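Local structure of carboxypeptidase A (Helicoverpa armigera, 1JQG) at residues A[25-30]-A[72-77]. The protein probably acts as a zinc-dependent metallocarboxypeptidase, made as a procarboxypeptidase and expected to trim residues from the C-terminal end of peptide chains. Sequence-based numbering, arbitrary orientation.
Sequences AVYQVD and IFENFL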
ATOM      1  N   ALA A  25      21.157   5.882   7.872  1.00 27.18           N
ATOM      2  CA  ALA A  25      21.147   4.625   8.608  1.00 24.25           C
ATOM      3  C   ALA A  25      19.746   4.230   9.102  1.00 25.78           C
ATOM      4  O   ALA A  25      18.874   5.008   9.491  1.00 22.71           O
ATOM      5  CB  ALA A  25      22.033   4.677   9.839  1.00 25.73           C
ATOM      6  N   VAL A  26      19.516   2.918   9.126  1.00 24.77           N
ATOM      7  CA  VAL A  26      18.275   2.339   9.598  1.00 23.64           C
ATOM      8  C   VAL A  26      18.461   1.877  11.033  1.00 23.25           C
ATOM      9  O   VAL A  26      19.396   1.112  11.313  1.00 21.17           O
ATOM     10  CB  VAL A  26      17.813   1.147   8.713  1.00 26.48           C
ATOM     11  CG1 VAL A  26      16.645   0.395   9.337  1.00 23.83           C
ATOM     12  CG2 VAL A  26      17.379   1.702   7.359  1.00 19.32           C
ATOM     13  N   TYR A  27      17.587   2.359  11.902  1.00 21.95           N
ATOM     14  CA  TYR A  27      17.652   2.003  13.312  1.00 27.37           C
ATOM     15  C   TYR A  27      16.449   1.146  13.697  1.00 31.10           C
ATOM     16  O   TYR A  27      15.376   1.183  13.069  1.00 31.59           O
ATOM     17  CB  TYR A  27      17.719   3.254  14.175  1.00 29.82           C
ATOM     18  CG  TYR A  27      19.062   3.954  14.214  1.00 32.89           C
ATOM     19  CD1 TYR A  27      19.352   4.954  13.298  1.00 32.42           C
ATOM     20  CD2 TYR A  27      20.022   3.648  15.177  1.00 34.45           C
ATOM     21  CE1 TYR A  27      20.561   5.635  13.345  1.00 34.65           C
ATOM     22  CE2 TYR A  27      21.244   4.296  15.208  1.00 36.66           C
ATOM     23  CZ  TYR A  27      21.502   5.294  14.289  1.00 36.06           C
ATOM     24  OH  TYR A  27      22.692   5.955  14.303  1.00 42.65           O
ATOM     25  N   GLN A  28      16.613   0.353  14.739  1.00 33.08           N
ATOM     26  CA  GLN A  28      15.534  -0.444  15.311  1.00 32.94           C
ATOM     27  C   GLN A  28      15.281   0.036  16.740  1.00 32.74           C
ATOM     28  O   GLN A  28      16.172  -0.114  17.577  1.00 36.26           O
ATOM     29  CB  GLN A  28      15.902  -1.916  15.196  1.00 27.69           C
ATOM     30  CG  GLN A  28      14.904  -2.849  15.834  1.00 32.68           C
ATOM     31  CD  GLN A  28      15.425  -4.279  15.942  1.00 40.82           C
ATOM     32  OE1 GLN A  28      15.588  -4.767  17.077  1.00 37.17           O
ATOM     33  NE2 GLN A  28      15.664  -4.883  14.781  1.00 33.95           N
ATOM     34  N   VAL A  29      14.140   0.686  16.966  1.00 30.44           N
ATOM     35  CA  VAL A  29      13.814   1.193  18.293  1.00 30.08           C
ATOM     36  C   VAL A  29      12.940   0.202  19.052  1.00 28.45           C
ATOM     37  O   VAL A  29      11.951  -0.239  18.505  1.00 26.84           O
ATOM     38  CB  VAL A  29      13.132   2.570  18.251  1.00 31.87           C
ATOM     39  CG1 VAL A  29      14.073   3.491  17.461  1.00 31.12           C
ATOM     40  CG2 VAL A  29      11.771   2.592  17.588  1.00 41.84           C
ATOM     41  N   ASP A  30      13.346  -0.173  20.252  1.00 31.72           N
ATOM     42  CA  ASP A  30      12.670  -1.118  21.108  1.00 28.55           C
ATOM     43  C   ASP A  30      12.113  -0.389  22.311  1.00 28.76           C
ATOM     44  O   ASP A  30      12.916   0.032  23.136  1.00 30.87           O
ATOM     45  CB  ASP A  30      13.603  -2.235  21.596  1.00 34.43           C
ATOM     46  CG  ASP A  30      14.306  -2.944  20.461  1.00 36.54           C
ATOM     47  OD1 ASP A  30      13.901  -4.087  20.205  1.00 45.14           O
ATOM     48  OD2 ASP A  30      15.220  -2.340  19.845  1.00 44.33           O
ATOM     49  N   ILE A  72      22.161  13.270  17.075  1.00 45.86           N
ATOM     50  CA  ILE A  72      21.074  13.860  17.846  1.00 43.81           C
ATOM     51  C   ILE A  72      20.006  12.819  18.188  1.00 42.93           C
ATOM     52  O   ILE A  72      19.418  12.834  19.268  1.00 41.46           O
ATOM     53  CB  ILE A  72      20.411  15.009  17.065  1.00 45.96           C
ATOM     54  CG1 ILE A  72      21.423  16.119  16.731  1.00 49.89           C
ATOM     55  CG2 ILE A  72      19.241  15.579  17.847  1.00 41.93           C
ATOM     56  CD1 ILE A  72      20.809  17.168  15.804  1.00 52.37           C
ATOM     57  N   PHE A  73      19.737  11.927  17.230  1.00 41.47           N
ATOM     58  CA  PHE A  73      18.700  10.923  17.338  1.00 41.05           C
ATOM     59  C   PHE A  73      18.997   9.943  18.473  1.00 40.38           C
ATOM     60  O   PHE A  73      18.135   9.731  19.341  1.00 38.65           O
ATOM     61  CB  PHE A  73      18.506  10.185  16.016  1.00 35.62           C
ATOM     62  CG  PHE A  73      17.666   8.942  16.096  1.00 38.66           C
ATOM     63  CD1 PHE A  73      18.217   7.672  16.104  1.00 36.13           C
ATOM     64  CD2 PHE A  73      16.278   9.086  16.155  1.00 38.59           C
ATOM     65  CE1 PHE A  73      17.379   6.562  16.151  1.00 42.59           C
ATOM     66  CE2 PHE A  73      15.456   7.981  16.213  1.00 41.92           C
ATOM     67  CZ  PHE A  73      16.006   6.717  16.202  1.00 39.38           C
ATOM     68  N   GLU A  74      20.205   9.372  18.479  1.00 38.47           N
ATOM     69  CA  GLU A  74      20.566   8.354  19.438  1.00 41.19           C
ATOM     70  C   GLU A  74      20.943   8.972  20.779  1.00 45.36           C
ATOM     71  O   GLU A  74      20.970   8.271  21.794  1.00 49.97           O
ATOM     72  CB  GLU A  74      21.709   7.477  18.951  1.00 40.52           C
ATOM     73  CG  GLU A  74      22.953   8.178  18.544  1.00 36.05           C
ATOM     74  CD  GLU A  74      24.040   7.241  18.049  1.00 48.96           C
ATOM     75  OE1 GLU A  74      25.116   7.368  18.707  1.00 57.77           O
ATOM     76  OE2 GLU A  74      23.846   6.451  17.078  1.00 36.87           O
ATOM     77  N   ASN A  75      21.164  10.273  20.783  1.00 43.88           N
ATOM     78  CA  ASN A  75      21.420  11.036  21.979  1.00 44.60           C
ATOM     79  C   ASN A  75      20.172  11.092  22.844  1.00 44.56           C
ATOM     80  O   ASN A  75      20.303  10.913  24.043  1.00 45.04           O
ATOM     81  CB  ASN A  75      21.830  12.474  21.634  1.00 52.07           C
ATOM     82  CG  ASN A  75      22.543  13.177  22.771  1.00 52.55           C
ATOM     83  OD1 ASN A  75      23.769  13.093  22.855  1.00 58.16           O
ATOM     84  ND2 ASN A  75      21.765  13.843  23.621  1.00 57.38           N
ATOM     85  N   PHE A  76      19.041  11.365  22.204  1.00 45.90           N
ATOM     86  CA  PHE A  76      17.744  11.444  22.856  1.00 43.88           C
ATOM     87  C   PHE A  76      17.287  10.098  23.397  1.00 44.23           C
ATOM     88  O   PHE A  76      16.808  10.013  24.521  1.00 45.10           O
ATOM     89  CB  PHE A  76      16.701  11.978  21.869  1.00 45.65           C
ATOM     90  CG  PHE A  76      15.284  11.962  22.379  1.00 49.06           C
ATOM     91  CD1 PHE A  76      14.833  13.009  23.161  1.00 48.93           C
ATOM     92  CD2 PHE A  76      14.397  10.929  22.091  1.00 46.75           C
ATOM     93  CE1 PHE A  76      13.537  13.028  23.640  1.00 50.77           C
ATOM     94  CE2 PHE A  76      13.109  10.951  22.568  1.00 41.28           C
ATOM     95  CZ  PHE A  76      12.671  11.998  23.341  1.00 43.51           C
ATOM     96  N   LEU A  77      17.502   9.036  22.616  1.00 45.95           N
ATOM     97  CA  LEU A  77      17.103   7.691  23.025  1.00 45.70           C
ATOM     98  C   LEU A  77      17.903   7.273  24.254  1.00 45.93           C
ATOM     99  O   LEU A  77      17.353   6.585  25.118  1.00 48.12           O
ATOM    100  CB  LEU A  77      17.250   6.667  21.897  1.00 42.24           C
ATOM    101  CG  LEU A  77      16.452   6.887  20.607  1.00 42.14           C
ATOM    102  CD1 LEU A  77      16.889   5.969  19.471  1.00 38.57           C
ATOM    103  CD2 LEU A  77      14.973   6.673  20.826  1.00 36.28           C
TER
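The rings of Y27 and F73 overlap where strand 25-30 faces helix 70-80, the two side chains reaching past one another from opposite sides. CE1 of F73 sits over one face of the Y27 ring, away from its centre, 3.7 Å from Y27 CG. The ring planes are inclined at 52°, with centroids 5.1 Å apart. F73 CG stands anti to its backbone N (chi1 168°), on the side of the helix that faces the strand. The tip of the ring, CZ, meets V29 CG1 at 4.0 Å, the methyl lying at the ring edge. V29 CG1 also approaches L77 CD1 at 4.3 Å, so one methyl serves two helix residues a turn apart. V63 and V65 of the neighbouring strand, with F43 of helix 34-46, add further cover to F73. Both segments belong to the activation peptide, whose antiparallel four-stranded sheet carries helices 34-46 and 70-80 in the open-faced sandwich of M14 prodomains. Strand 25-30 is an inner strand of that sheet, and the short helix segment runs nearly parallel to it, the axes 11.6 Å apart at their closest. Packing is looser toward E74, which is only partly buried. Its side chain, extended beyond CG, brings OE2 to 3.0 Å from Y27 OH, the carboxylate plane standing 88° from the ring, while R70 NE makes a weak hydrogen bond to the same hydroxyl. An alanine in place of Y27 would probably open a gap beside F73 CE1 and deprive R70 of its hydroxyl partner. On this polar side E74 also rests against Y84 of strand 83-88, which L77 touches as well.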